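Local coordinates for 433aa long hypothetical phosphoribosylglycinamide formyl transferase (Pyrococcus horikoshii, PDB 2DWC), which is of unknown function but probably belongs to the ATP-grasp proteins and holds ADP in a pocket, at residues I87-E91 with P294-D298; H346-A350 with A408-L413; K351-P357 with K378-V383; N370-F376 with G388-D394. Residue numbers count along the deposited sequence, not the author numbering.

Contact 1 of 4, residues I87-E91 with P294-D298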
loop_
_atom_site.group_PDB
_atom_site.type_symbol
_atom_site.label_atom_id
_atom_site.label_comp_id
_atom_site.label_asym_id
_atom_site.label_seq_id
_atom_site.Cartn_x
_atom_site.Cartn_y
_atom_site.Cartn_z
ATOM N N ILE B 87 4.705 17.443 -8.817
ATOM C CA ILE B 87 3.627 17.328 -7.833
ATOM C C ILE B 87 3.911 18.074 -6.552
ATOM O O ILE B 87 4.617 17.574 -5.663
ATOM C CB ILE B 87 3.411 15.819 -7.531
ATOM C CG1 ILE B 87 3.183 15.042 -8.837
ATOM C CG2 ILE B 87 2.225 15.633 -6.590
ATOM C CD1 ILE B 87 2.967 13.498 -8.696
ATOM N N PRO B 88 3.398 19.297 -6.443
ATOM C CA PRO B 88 3.609 20.100 -5.226
ATOM C C PRO B 88 2.777 19.487 -4.115
ATOM O O PRO B 88 1.588 19.250 -4.303
ATOM C CB PRO B 88 3.093 21.495 -5.606
ATOM C CG PRO B 88 2.827 21.479 -7.057
ATOM C CD PRO B 88 2.598 20.022 -7.457
ATOM N N GLU B 89 3.389 19.222 -2.954
ATOM C CA GLU B 89 2.670 18.617 -1.851
ATOM C C GLU B 89 2.381 19.639 -0.750
ATOM O O GLU B 89 1.572 19.397 0.152
ATOM C CB GLU B 89 3.493 17.456 -1.321
ATOM C CG GLU B 89 3.740 16.423 -2.410
ATOM C CD GLU B 89 2.513 15.558 -2.633
ATOM O OE1 GLU B 89 1.408 16.082 -2.993
ATOM O OE2 GLU B 89 2.654 14.343 -2.430
ATOM N N ILE B 90 3.015 20.793 -0.862
ATOM C CA ILE B 90 2.811 21.877 0.081
ATOM C C ILE B 90 2.631 23.197 -0.635
ATOM O O ILE B 90 2.846 23.295 -1.840
ATOM C CB ILE B 90 3.992 21.980 1.031
ATOM C CG1 ILE B 90 5.300 22.153 0.256
ATOM C CG2 ILE B 90 4.047 20.724 1.847
ATOM C CD1 ILE B 90 6.467 22.578 1.137
ATOM N N GLU B 91 2.186 24.205 0.105
ATOM C CA GLU B 91 1.981 25.532 -0.452
ATOM C C GLU B 91 3.288 26.334 -0.469
ATOM O O GLU B 91 3.478 27.177 -1.344
ATOM C CB GLU B 91 0.929 26.290 0.374
ATOM C CG GLU B 91 0.657 27.673 -0.143
ATOM C CD GLU B 91 0.326 28.646 0.981
ATOM O OE1 GLU B 91 -0.572 28.310 1.804
ATOM O OE2 GLU B 91 0.967 29.738 1.028
ATOM N N PRO B 294 -5.491 22.324 -3.809
ATOM C CA PRO B 294 -5.369 21.696 -5.125
ATOM C C PRO B 294 -4.410 20.501 -5.151
ATOM O O PRO B 294 -3.535 20.421 -6.016
ATOM C CB PRO B 294 -4.903 22.862 -5.997
ATOM C CG PRO B 294 -3.946 23.558 -5.075
ATOM C CD PRO B 294 -4.648 23.536 -3.729
ATOM N N ARG B 295 -4.640 19.571 -4.230
ATOM C CA ARG B 295 -3.789 18.384 -4.094
ATOM C C ARG B 295 -4.378 17.538 -3.005
ATOM O O ARG B 295 -5.295 17.974 -2.303
ATOM C CB ARG B 295 -2.371 18.850 -3.667
ATOM C CG ARG B 295 -2.298 19.742 -2.406
ATOM C CD ARG B 295 -0.823 20.258 -2.237
ATOM N NE ARG B 295 -0.820 21.686 -1.999
ATOM C CZ ARG B 295 -0.593 22.654 -2.894
ATOM N NH1 ARG B 295 -0.295 22.453 -4.211
ATOM N NH2 ARG B 295 -0.729 23.886 -2.451
ATOM N N PRO B 296 -3.848 16.320 -2.821
ATOM C CA PRO B 296 -4.305 15.398 -1.777
ATOM C C PRO B 296 -4.225 16.185 -0.446
ATOM O O PRO B 296 -3.342 17.035 -0.253
ATOM C CB PRO B 296 -3.261 14.282 -1.819
ATOM C CG PRO B 296 -2.918 14.181 -3.291
ATOM C CD PRO B 296 -2.894 15.659 -3.758
ATOM N N HIS B 297 -5.140 15.897 0.466
ATOM C CA HIS B 297 -5.248 16.619 1.711
ATOM C C HIS B 297 -5.187 15.621 2.877
ATOM O O HIS B 297 -5.638 14.467 2.733
ATOM C CB HIS B 297 -6.614 17.332 1.701
ATOM C CG HIS B 297 -6.791 18.326 2.799
ATOM N ND1 HIS B 297 -5.990 19.443 2.923
ATOM C CD2 HIS B 297 -7.692 18.390 3.809
ATOM C CE1 HIS B 297 -6.389 20.152 3.965
ATOM N NE2 HIS B 297 -7.418 19.535 4.520
ATOM N N ASP B 298 -4.699 16.063 4.032
ATOM C CA ASP B 298 -4.584 15.129 5.133
ATOM C C ASP B 298 -5.849 14.397 5.572
ATOM O O ASP B 298 -5.785 13.212 5.885
ATOM C CB ASP B 298 -3.872 15.787 6.341
ATOM C CG ASP B 298 -4.490 17.113 6.765
ATOM O OD1 ASP B 298 -3.811 17.843 7.532
ATOM O OD2 ASP B 298 -5.635 17.429 6.365
HETATM O O HOH W 1 -0.749 16.848 -1.040
#
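The segment 87-91 runs off the C-terminal end of strand 85-88 into a loop. The segment 294-298 has no regular helix or strand. The two backbones stay apart: the nearest CA atoms, those of E89 and R295, are 6.8 Å from each other, and no direct hydrogen bond crosses.

R295 bridges the gap. Its CA-to-CB bond points toward the 87-91 loop, and its side chain reaches along the turning backbone. CD of R295 is 3.3 Å from O of P88 and 3.5 Å from O of E89. The carbonyl O of I90 sits over one face of the guanidinium, 3.7 Å from CZ of R295. NH1 of R295 hydrogen-bonds outside the contact, to OG1 of T115. A water makes a second link, donating to OE1 of E89 at 3.0 Å and to O of P296 at 2.7 Å.

Strand 85-88 borders the parallel sheet of the preATP-grasp region, and 294-298 belongs to the ATP-grasp region. The contact therefore joins the two. The side chain of E91 is about 8 Å from ADP. R295 thus meets the carbonyls by packing, O of I90 is buried without a hydrogen-bond partner, and water supplies the one hydrogen-bonded link.

Contact 2 of 4, residues H346-A350 with A408-L413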
loop_
_atom_site.group_PDB
_atom_site.type_symbol
_atom_site.label_atom_id
_atom_site.label_comp_id
_atom_site.label_asym_id
_atom_site.label_seq_id
_atom_site.Cartn_x
_atom_site.Cartn_y
_atom_site.Cartn_z
ATOM N N HIS B 346 -7.314 8.779 13.031
ATOM C CA HIS B 346 -7.075 9.670 14.145
ATOM C C HIS B 346 -5.553 9.893 14.145
ATOM O O HIS B 346 -4.776 8.936 14.020
ATOM C CB HIS B 346 -7.535 9.071 15.477
ATOM C CG HIS B 346 -7.582 10.088 16.575
ATOM N ND1 HIS B 346 -6.441 10.623 17.142
ATOM C CD2 HIS B 346 -8.630 10.749 17.136
ATOM C CE1 HIS B 346 -6.782 11.572 18.000
ATOM N NE2 HIS B 346 -8.101 11.671 18.011
ATOM N N VAL B 347 -5.131 11.149 14.229
ATOM C CA VAL B 347 -3.696 11.437 14.217
ATOM C C VAL B 347 -2.956 10.959 15.449
ATOM O O VAL B 347 -3.550 10.721 16.508
ATOM C CB VAL B 347 -3.447 12.972 14.056
ATOM C CG1 VAL B 347 -4.175 13.468 12.804
ATOM C CG2 VAL B 347 -3.939 13.735 15.306
ATOM N N ILE B 348 -1.645 10.764 15.268
ATOM C CA ILE B 348 -0.727 10.393 16.348
ATOM C C ILE B 348 0.251 11.563 16.292
ATOM O O ILE B 348 1.064 11.681 15.357
ATOM C CB ILE B 348 -0.016 9.060 16.056
ATOM C CG1 ILE B 348 -1.065 7.910 16.027
ATOM C CG2 ILE B 348 1.005 8.793 17.143
ATOM C CD1 ILE B 348 -0.487 6.578 15.509
ATOM N N LYS B 349 0.136 12.465 17.271
ATOM C CA LYS B 349 0.967 13.679 17.272
ATOM C C LYS B 349 1.960 13.715 18.402
ATOM O O LYS B 349 1.673 13.236 19.493
ATOM C CB LYS B 349 0.097 14.937 17.369
ATOM C CG LYS B 349 -1.017 15.023 16.351
ATOM C CD LYS B 349 -1.425 16.473 16.106
ATOM C CE LYS B 349 -1.568 17.240 17.421
ATOM N NZ LYS B 349 -1.649 18.710 17.160
ATOM N N ALA B 350 3.127 14.309 18.146
ATOM C CA ALA B 350 4.154 14.365 19.180
ATOM C C ALA B 350 3.822 15.457 20.172
ATOM O O ALA B 350 3.371 16.538 19.779
ATOM C CB ALA B 350 5.540 14.650 18.552
ATOM N N ALA B 408 -5.300 5.308 18.503
ATOM C CA ALA B 408 -4.312 6.380 18.595
ATOM C C ALA B 408 -3.964 6.682 20.043
ATOM O O ALA B 408 -2.797 6.898 20.379
ATOM C CB ALA B 408 -4.819 7.647 17.912
ATOM N N HIS B 409 -4.983 6.734 20.900
ATOM C CA HIS B 409 -4.745 7.035 22.307
ATOM C C HIS B 409 -3.991 5.961 23.094
ATOM O O HIS B 409 -3.535 6.235 24.196
ATOM C CB HIS B 409 -6.075 7.393 22.987
ATOM C CG HIS B 409 -6.619 8.722 22.559
ATOM N ND1 HIS B 409 -7.900 9.140 22.868
ATOM C CD2 HIS B 409 -6.056 9.733 21.855
ATOM C CE1 HIS B 409 -8.099 10.349 22.370
ATOM N NE2 HIS B 409 -6.998 10.733 21.752
ATOM N N MET B 410 -3.856 4.751 22.539
ATOM C CA MET B 410 -3.108 3.691 23.176
ATOM C C MET B 410 -1.602 3.821 22.927
ATOM O O MET B 410 -0.789 3.119 23.546
ATOM C CB MET B 410 -3.572 2.341 22.634
ATOM C CG MET B 410 -4.968 1.946 23.120
ATOM S SD MET B 410 -5.444 0.365 22.367
ATOM C CE MET B 410 -6.978 -0.026 23.174
ATOM N N ILE B 411 -1.232 4.715 22.016
ATOM C CA ILE B 411 0.184 4.859 21.683
ATOM C C ILE B 411 0.879 6.002 22.421
ATOM O O ILE B 411 0.348 7.119 22.498
ATOM C CB ILE B 411 0.326 4.999 20.149
ATOM C CG1 ILE B 411 -0.103 3.658 19.498
ATOM C CG2 ILE B 411 1.796 5.352 19.772
ATOM C CD1 ILE B 411 -0.393 3.791 18.057
ATOM N N GLU B 412 2.031 5.713 23.025
ATOM C CA GLU B 412 2.816 6.751 23.711
ATOM C C GLU B 412 4.086 6.933 22.901
ATOM O O GLU B 412 4.565 5.979 22.264
ATOM C CB GLU B 412 3.208 6.308 25.132
ATOM C CG GLU B 412 1.979 6.152 26.031
ATOM C CD GLU B 412 2.361 6.019 27.474
ATOM O OE1 GLU B 412 3.483 5.547 27.740
ATOM O OE2 GLU B 412 1.534 6.378 28.341
ATOM N N LEU B 413 4.631 8.136 22.941
ATOM C CA LEU B 413 5.842 8.437 22.165
ATOM C C LEU B 413 6.930 9.106 22.968
ATOM O O LEU B 413 6.656 9.805 23.959
ATOM C CB LEU B 413 5.510 9.399 20.998
ATOM C CG LEU B 413 4.077 9.570 20.503
ATOM C CD1 LEU B 413 4.011 10.655 19.433
ATOM C CD2 LEU B 413 3.584 8.257 19.937
#
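I348 loses 75 Å² to the other segment. Its CA-to-CB bond points toward 408-413, and its branches meet three residues there. CD1 of I348 packs on CD1 of I411 at 3.8 Å. CG2 of I348 touches CD2 of L413, also at 3.8 Å. CG1 of I348 is 4.2 Å from CB of A408.

L413 comes next, with 62 Å² covered. It reaches past I348 to the end of the strand. CD1 of L413 is 3.5 Å from O of K349 and 3.7 Å from CA of A350.

Strand 343-349 is part of the large mixed sheet, paired with strands 241-247 and 386-393. The chain leaves strand 386-393, forms helix 397-409, which packs on the sheet, and turns into strand 412-414 of a small three-stranded sheet. The contact thus has a helix and the turn after it packed on a sheet in the PurT C-terminal region. Nearby, F359 touches both I411 and L413.

A408, with 61 Å² covered, sits close to the strand backbone. Its CA is 5.8 Å from CA of I348. The small methyl allows this approach: CB of A408 is 3.6 Å from O of V347 and 3.5 Å from ND1 of H346. That ND1 of H346 donates a 3.0 Å hydrogen bond to O of V347. The ring of H346 also meets the ring of H409 obliquely, with centroids 5.1 Å apart and planes at 70°.

Contact 3 of 4, residues K351-P357 with K378-V383. With SO4 (sulfate ion), chain F.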
loop_
_atom_site.group_PDB
_atom_site.type_symbol
_atom_site.label_atom_id
_atom_site.label_comp_id
_atom_site.label_asym_id
_atom_site.label_seq_id
_atom_site.Cartn_x
_atom_site.Cartn_y
_atom_site.Cartn_z
ATOM N N LYS B 351 4.082 15.163 21.438
ATOM C CA LYS B 351 3.858 16.113 22.522
ATOM C C LYS B 351 5.231 16.575 23.008
ATOM O O LYS B 351 5.336 17.368 23.940
ATOM C CB LYS B 351 3.104 15.448 23.665
ATOM C CG LYS B 351 1.633 15.265 23.412
ATOM C CD LYS B 351 0.953 16.614 23.251
ATOM C CE LYS B 351 -0.557 16.494 23.481
ATOM N NZ LYS B 351 -1.258 17.818 23.468
ATOM N N VAL B 352 6.280 16.056 22.374
ATOM C CA VAL B 352 7.637 16.433 22.713
ATOM C C VAL B 352 8.476 16.562 21.453
ATOM O O VAL B 352 8.023 16.240 20.363
ATOM C CB VAL B 352 8.285 15.413 23.663
ATOM C CG1 VAL B 352 7.452 15.297 24.930
ATOM C CG2 VAL B 352 8.420 14.068 22.973
ATOM N N SER B 353 9.685 17.074 21.590
ATOM C CA SER B 353 10.545 17.233 20.432
ATOM C C SER B 353 11.765 16.332 20.614
ATOM O O SER B 353 11.981 15.753 21.705
ATOM C CB SER B 353 10.992 18.692 20.312
ATOM O OG SER B 353 11.914 19.002 21.345
ATOM N N GLY B 354 12.548 16.202 19.539
ATOM C CA GLY B 354 13.755 15.420 19.599
ATOM C C GLY B 354 13.939 14.458 18.446
ATOM O O GLY B 354 13.020 14.191 17.672
ATOM N N TYR B 355 15.146 13.927 18.350
ATOM C CA TYR B 355 15.480 12.986 17.290
ATOM C C TYR B 355 15.145 11.552 17.638
ATOM O O TYR B 355 14.961 11.212 18.819
ATOM C CB TYR B 355 16.977 13.096 17.014
ATOM C CG TYR B 355 17.316 13.139 15.567
ATOM C CD1 TYR B 355 17.681 11.975 14.883
ATOM C CD2 TYR B 355 17.239 14.333 14.861
ATOM C CE1 TYR B 355 17.966 12.015 13.526
ATOM C CE2 TYR B 355 17.510 14.384 13.484
ATOM C CZ TYR B 355 17.874 13.230 12.828
ATOM O OH TYR B 355 18.183 13.242 11.498
ATOM N N SER B 356 15.043 10.714 16.598
ATOM C CA SER B 356 14.816 9.257 16.753
ATOM C C SER B 356 13.551 8.906 17.540
ATOM O O SER B 356 13.621 8.242 18.581
ATOM C CB SER B 356 16.040 8.602 17.454
ATOM O OG SER B 356 17.270 9.030 16.815
ATOM N N PRO B 357 12.381 9.304 17.030
ATOM C CA PRO B 357 11.145 8.988 17.775
ATOM C C PRO B 357 10.913 7.500 17.955
ATOM O O PRO B 357 11.396 6.659 17.137
ATOM C CB PRO B 357 10.033 9.621 16.910
ATOM C CG PRO B 357 10.786 10.758 16.138
ATOM C CD PRO B 357 12.105 10.072 15.794
ATOM N N LYS B 378 9.293 9.998 10.187
ATOM C CA LYS B 378 9.962 11.305 10.338
ATOM C C LYS B 378 11.093 11.118 11.343
ATOM O O LYS B 378 10.884 10.657 12.433
ATOM C CB LYS B 378 8.971 12.371 10.820
ATOM C CG LYS B 378 7.931 12.642 9.740
ATOM C CD LYS B 378 6.861 13.652 10.210
ATOM C CE LYS B 378 5.822 13.777 9.075
ATOM N NZ LYS B 378 4.803 14.866 9.383
ATOM N N PRO B 379 12.305 11.546 10.971
ATOM C CA PRO B 379 13.460 11.368 11.858
ATOM C C PRO B 379 13.530 12.206 13.094
ATOM O O PRO B 379 14.290 11.883 14.015
ATOM C CB PRO B 379 14.693 11.593 10.946
ATOM C CG PRO B 379 14.165 12.249 9.717
ATOM C CD PRO B 379 12.652 12.126 9.669
ATOM N N GLU B 380 12.748 13.260 13.125
ATOM C CA GLU B 380 12.770 14.131 14.301
ATOM C C GLU B 380 11.357 14.585 14.618
ATOM O O GLU B 380 10.534 14.773 13.723
ATOM C CB GLU B 380 13.646 15.362 14.003
ATOM C CG GLU B 380 13.472 16.447 15.061
ATOM C CD GLU B 380 14.546 17.526 15.033
ATOM O OE1 GLU B 380 14.519 18.404 15.918
ATOM O OE2 GLU B 380 15.405 17.497 14.144
ATOM N N ALA B 381 11.086 14.792 15.895
ATOM C CA ALA B 381 9.770 15.266 16.294
ATOM C C ALA B 381 9.847 16.687 16.818
ATOM O O ALA B 381 10.877 17.135 17.331
ATOM C CB ALA B 381 9.222 14.386 17.395
ATOM N N TYR B 382 8.769 17.418 16.632
ATOM C CA TYR B 382 8.696 18.744 17.264
ATOM C C TYR B 382 7.291 18.750 17.890
ATOM O O TYR B 382 6.408 17.970 17.472
ATOM C CB TYR B 382 8.947 19.885 16.269
ATOM C CG TYR B 382 7.955 20.011 15.147
ATOM C CD1 TYR B 382 6.627 20.354 15.405
ATOM C CD2 TYR B 382 8.340 19.798 13.823
ATOM C CE1 TYR B 382 5.698 20.476 14.371
ATOM C CE2 TYR B 382 7.415 19.925 12.778
ATOM C CZ TYR B 382 6.094 20.261 13.064
ATOM O OH TYR B 382 5.146 20.361 12.060
ATOM N N VAL B 383 7.065 19.586 18.903
ATOM C CA VAL B 383 5.754 19.588 19.551
ATOM C C VAL B 383 4.674 19.909 18.533
ATOM O O VAL B 383 4.740 20.914 17.828
ATOM C CB VAL B 383 5.694 20.605 20.720
ATOM C CG1 VAL B 383 4.250 20.675 21.273
ATOM C CG2 VAL B 383 6.653 20.152 21.824
HETATM S S SO4 F . 6.115 18.528 8.861
HETATM O O1 SO4 F . 6.199 19.579 9.928
HETATM O O2 SO4 F . 4.979 18.868 7.942
HETATM O O3 SO4 F . 7.406 18.498 8.096
HETATM O O4 SO4 F . 5.887 17.194 9.506
#
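Three backbone hydrogen bonds tie the segments together. N of A381 donates to O of G354 at 2.7 Å, N of G354 to O of A381 at 2.9 Å, and N of S356 to O of P379 at 2.9 Å. G354 and A381 form an antiparallel hydrogen-bonded pair. Y355 and E380 are the next, non-hydrogen-bonded pair.

A sulfate ion, probably from the crystallisation liquor, accepts hydrogen bonds from K378 and Y382, which flank strand 380-381. NZ of K378 is 2.6 Å from its O4, and OH of Y382 is 2.5 Å from its O1. R385 also binds it, and NZ of K378 has a salt bridge to E29.

Around this ladder, the ring of Y355 has O of P379 over one face. CG of P357 rests 4.1 Å from CB of A381. S356 bonds to D17 of the second subunit, whose T16 packs on Y355 and P379.

The ribbon is held through its backbone, so its register does not depend on side-chain polar groups.

Contact 4 of 4, residues N370-F376 with G388-D394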
loop_
_atom_site.group_PDB
_atom_site.type_symbol
_atom_site.label_atom_id
_atom_site.label_comp_id
_atom_site.label_asym_id
_atom_site.label_seq_id
_atom_site.Cartn_x
_atom_site.Cartn_y
_atom_site.Cartn_z
ATOM N N ASN B 370 -9.720 -4.823 13.085
ATOM C CA ASN B 370 -10.200 -3.884 12.064
ATOM C C ASN B 370 -9.582 -2.501 12.208
ATOM O O ASN B 370 -10.251 -1.488 12.028
ATOM C CB ASN B 370 -11.730 -3.739 12.134
ATOM C CG ASN B 370 -12.451 -5.086 12.005
ATOM O OD1 ASN B 370 -11.961 -6.007 11.369
ATOM N ND2 ASN B 370 -13.641 -5.183 12.595
ATOM N N ALA B 371 -8.317 -2.465 12.602
ATOM C CA ALA B 371 -7.605 -1.200 12.675
ATOM C C ALA B 371 -6.128 -1.502 12.505
ATOM O O ALA B 371 -5.693 -2.652 12.574
ATOM C CB ALA B 371 -7.813 -0.555 14.015
ATOM N N THR B 372 -5.359 -0.456 12.238
ATOM C CA THR B 372 -3.913 -0.619 12.189
ATOM C C THR B 372 -3.316 0.763 12.315
ATOM O O THR B 372 -4.050 1.719 12.545
ATOM C CB THR B 372 -3.398 -1.345 10.900
ATOM O OG1 THR B 372 -2.003 -1.674 11.104
ATOM C CG2 THR B 372 -3.551 -0.464 9.654
ATOM N N VAL B 373 -1.989 0.883 12.243
ATOM C CA VAL B 373 -1.407 2.212 12.305
ATOM C C VAL B 373 -0.412 2.382 11.157
ATOM O O VAL B 373 0.070 1.394 10.574
ATOM C CB VAL B 373 -0.611 2.477 13.641
ATOM C CG1 VAL B 373 -1.561 2.349 14.879
ATOM C CG2 VAL B 373 0.541 1.514 13.736
ATOM N N ARG B 374 -0.137 3.629 10.819
ATOM C CA ARG B 374 0.908 3.946 9.819
ATOM C C ARG B 374 1.779 4.950 10.553
ATOM O O ARG B 374 1.253 5.932 11.139
ATOM C CB ARG B 374 0.339 4.543 8.519
ATOM C CG ARG B 374 0.147 3.476 7.429
ATOM C CD ARG B 374 -1.159 2.760 7.489
ATOM N NE ARG B 374 -1.209 1.687 6.482
ATOM C CZ ARG B 374 -0.666 0.471 6.670
ATOM N NH1 ARG B 374 -0.046 0.189 7.824
ATOM N NH2 ARG B 374 -0.701 -0.450 5.707
ATOM N N LEU B 375 3.100 4.698 10.559
ATOM C CA LEU B 375 4.046 5.561 11.273
ATOM C C LEU B 375 4.870 6.117 10.115
ATOM O O LEU B 375 5.433 5.345 9.319
ATOM C CB LEU B 375 4.874 4.700 12.235
ATOM C CG LEU B 375 3.995 3.996 13.311
ATOM C CD1 LEU B 375 4.893 3.081 14.205
ATOM C CD2 LEU B 375 3.340 5.086 14.228
ATOM N N PHE B 376 5.014 7.442 10.099
ATOM C CA PHE B 376 5.544 8.081 8.903
ATOM C C PHE B 376 7.008 8.043 8.667
ATOM O O PHE B 376 7.437 8.323 7.548
ATOM C CB PHE B 376 5.048 9.548 8.808
ATOM C CG PHE B 376 3.526 9.697 8.918
ATOM C CD1 PHE B 376 2.662 8.734 8.394
ATOM C CD2 PHE B 376 2.985 10.862 9.500
ATOM C CE1 PHE B 376 1.262 8.914 8.443
ATOM C CE2 PHE B 376 1.604 11.042 9.542
ATOM C CZ PHE B 376 0.753 10.080 9.020
ATOM N N GLY B 388 2.178 9.994 12.810
ATOM C CA GLY B 388 1.542 8.809 12.236
ATOM C C GLY B 388 0.039 8.921 12.325
ATOM O O GLY B 388 -0.474 9.989 12.683
ATOM N N ILE B 389 -0.669 7.852 11.977
ATOM C CA ILE B 389 -2.131 7.854 12.109
ATOM C C ILE B 389 -2.623 6.467 12.484
ATOM O O ILE B 389 -1.996 5.462 12.150
ATOM C CB ILE B 389 -2.914 8.182 10.785
ATOM C CG1 ILE B 389 -2.370 7.318 9.621
ATOM C CG2 ILE B 389 -2.910 9.675 10.517
ATOM C CD1 ILE B 389 -3.339 7.249 8.447
ATOM N N ALA B 390 -3.747 6.422 13.195
ATOM C CA ALA B 390 -4.414 5.154 13.430
ATOM C C ALA B 390 -5.521 5.135 12.343
ATOM O O ALA B 390 -6.130 6.176 12.046
ATOM C CB ALA B 390 -5.077 5.130 14.849
ATOM N N LEU B 391 -5.760 3.962 11.745
ATOM C CA LEU B 391 -6.793 3.784 10.699
ATOM C C LEU B 391 -7.716 2.684 11.213
ATOM O O LEU B 391 -7.233 1.695 11.742
ATOM C CB LEU B 391 -6.177 3.225 9.418
ATOM C CG LEU B 391 -5.677 4.117 8.295
ATOM C CD1 LEU B 391 -5.004 3.233 7.229
ATOM C CD2 LEU B 391 -6.857 4.864 7.686
ATOM N N ALA B 392 -9.022 2.825 11.034
ATOM C CA ALA B 392 -9.922 1.778 11.485
ATOM C C ALA B 392 -11.102 1.728 10.516
ATOM O O ALA B 392 -11.495 2.762 9.971
ATOM C CB ALA B 392 -10.434 2.078 12.905
ATOM N N TRP B 393 -11.678 0.548 10.315
ATOM C CA TRP B 393 -12.838 0.452 9.403
ATOM C C TRP B 393 -13.957 -0.362 10.060
ATOM O O TRP B 393 -13.707 -1.201 10.931
ATOM C CB TRP B 393 -12.431 -0.231 8.101
ATOM C CG TRP B 393 -11.463 -1.434 8.291
ATOM C CD1 TRP B 393 -11.808 -2.762 8.348
ATOM C CD2 TRP B 393 -10.039 -1.386 8.546
ATOM N NE1 TRP B 393 -10.700 -3.538 8.633
ATOM C CE2 TRP B 393 -9.605 -2.718 8.755
ATOM C CE3 TRP B 393 -9.095 -0.348 8.626
ATOM C CZ2 TRP B 393 -8.259 -3.045 9.033
ATOM C CZ3 TRP B 393 -7.749 -0.670 8.909
ATOM C CH2 TRP B 393 -7.348 -2.010 9.102
ATOM N N ASP B 394 -15.177 -0.140 9.589
ATOM C CA ASP B 394 -16.326 -0.875 10.149
ATOM C C ASP B 394 -17.527 -0.557 9.280
ATOM O O ASP B 394 -17.563 0.440 8.598
ATOM C CB ASP B 394 -16.619 -0.405 11.568
ATOM C CG ASP B 394 -17.570 -1.344 12.304
ATOM O OD1 ASP B 394 -18.797 -1.117 12.285
ATOM O OD2 ASP B 394 -17.067 -2.320 12.882
HETATM O O HOH W 2 -14.503 -2.237 13.400
#
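The antiparallel strand axes approach to 4.6 Å. Four hydrogen bonds join T372 with L391 and R374 with I389, and N of W393 adds one to O of N370.

In the hollow at one end, CA of G388 makes a CH-pi contact over the face of the F376 ring, 3.5 Å from its centroid. A CB on G388 would clash with O of R374. At the other end, the indole of W393 covers the turn into strand 371-375, with CB of N370 4.0 Å from the five-membered ring centroid. A371, V373, A390 and A392 form a low face, with CB of A371 3.9 Å from CB of A392. On the bulkier face, CD of R374 passes CD1 of L391 at 3.9 Å. R374 makes a salt bridge with E37 of the second subunit, which also meets L375 by backbone hydrogen bonds.

This is an antiparallel pair at the edge of this chain's mixed sheet, with helix 397-409 on the A390 face and helix 303-306 against L391 and W393.

In the fold
Contacts 2, 3 and 4 all lie in the PurT C-terminal region, whereas contact 1 precedes them in the chain and joins the other two family regions. Contacts 2 and 4 share the mixed sheet: N of A390 is 2.8 Å from O of H346, and CD1 of I411 is 3.7 Å from CG1 of V373. Contact 3 continues from contact 2, with CB of A350 3.9 Å from CB of A381. Contacts 3 and 4 have alternating segments in the chain, and both touch the second subunit. Contact 1 stands about 21 to 24 Å from the others, centre to centre. ADP is nearer to contact 1 than to contact 2, where the K349 side chain is about 13 Å away.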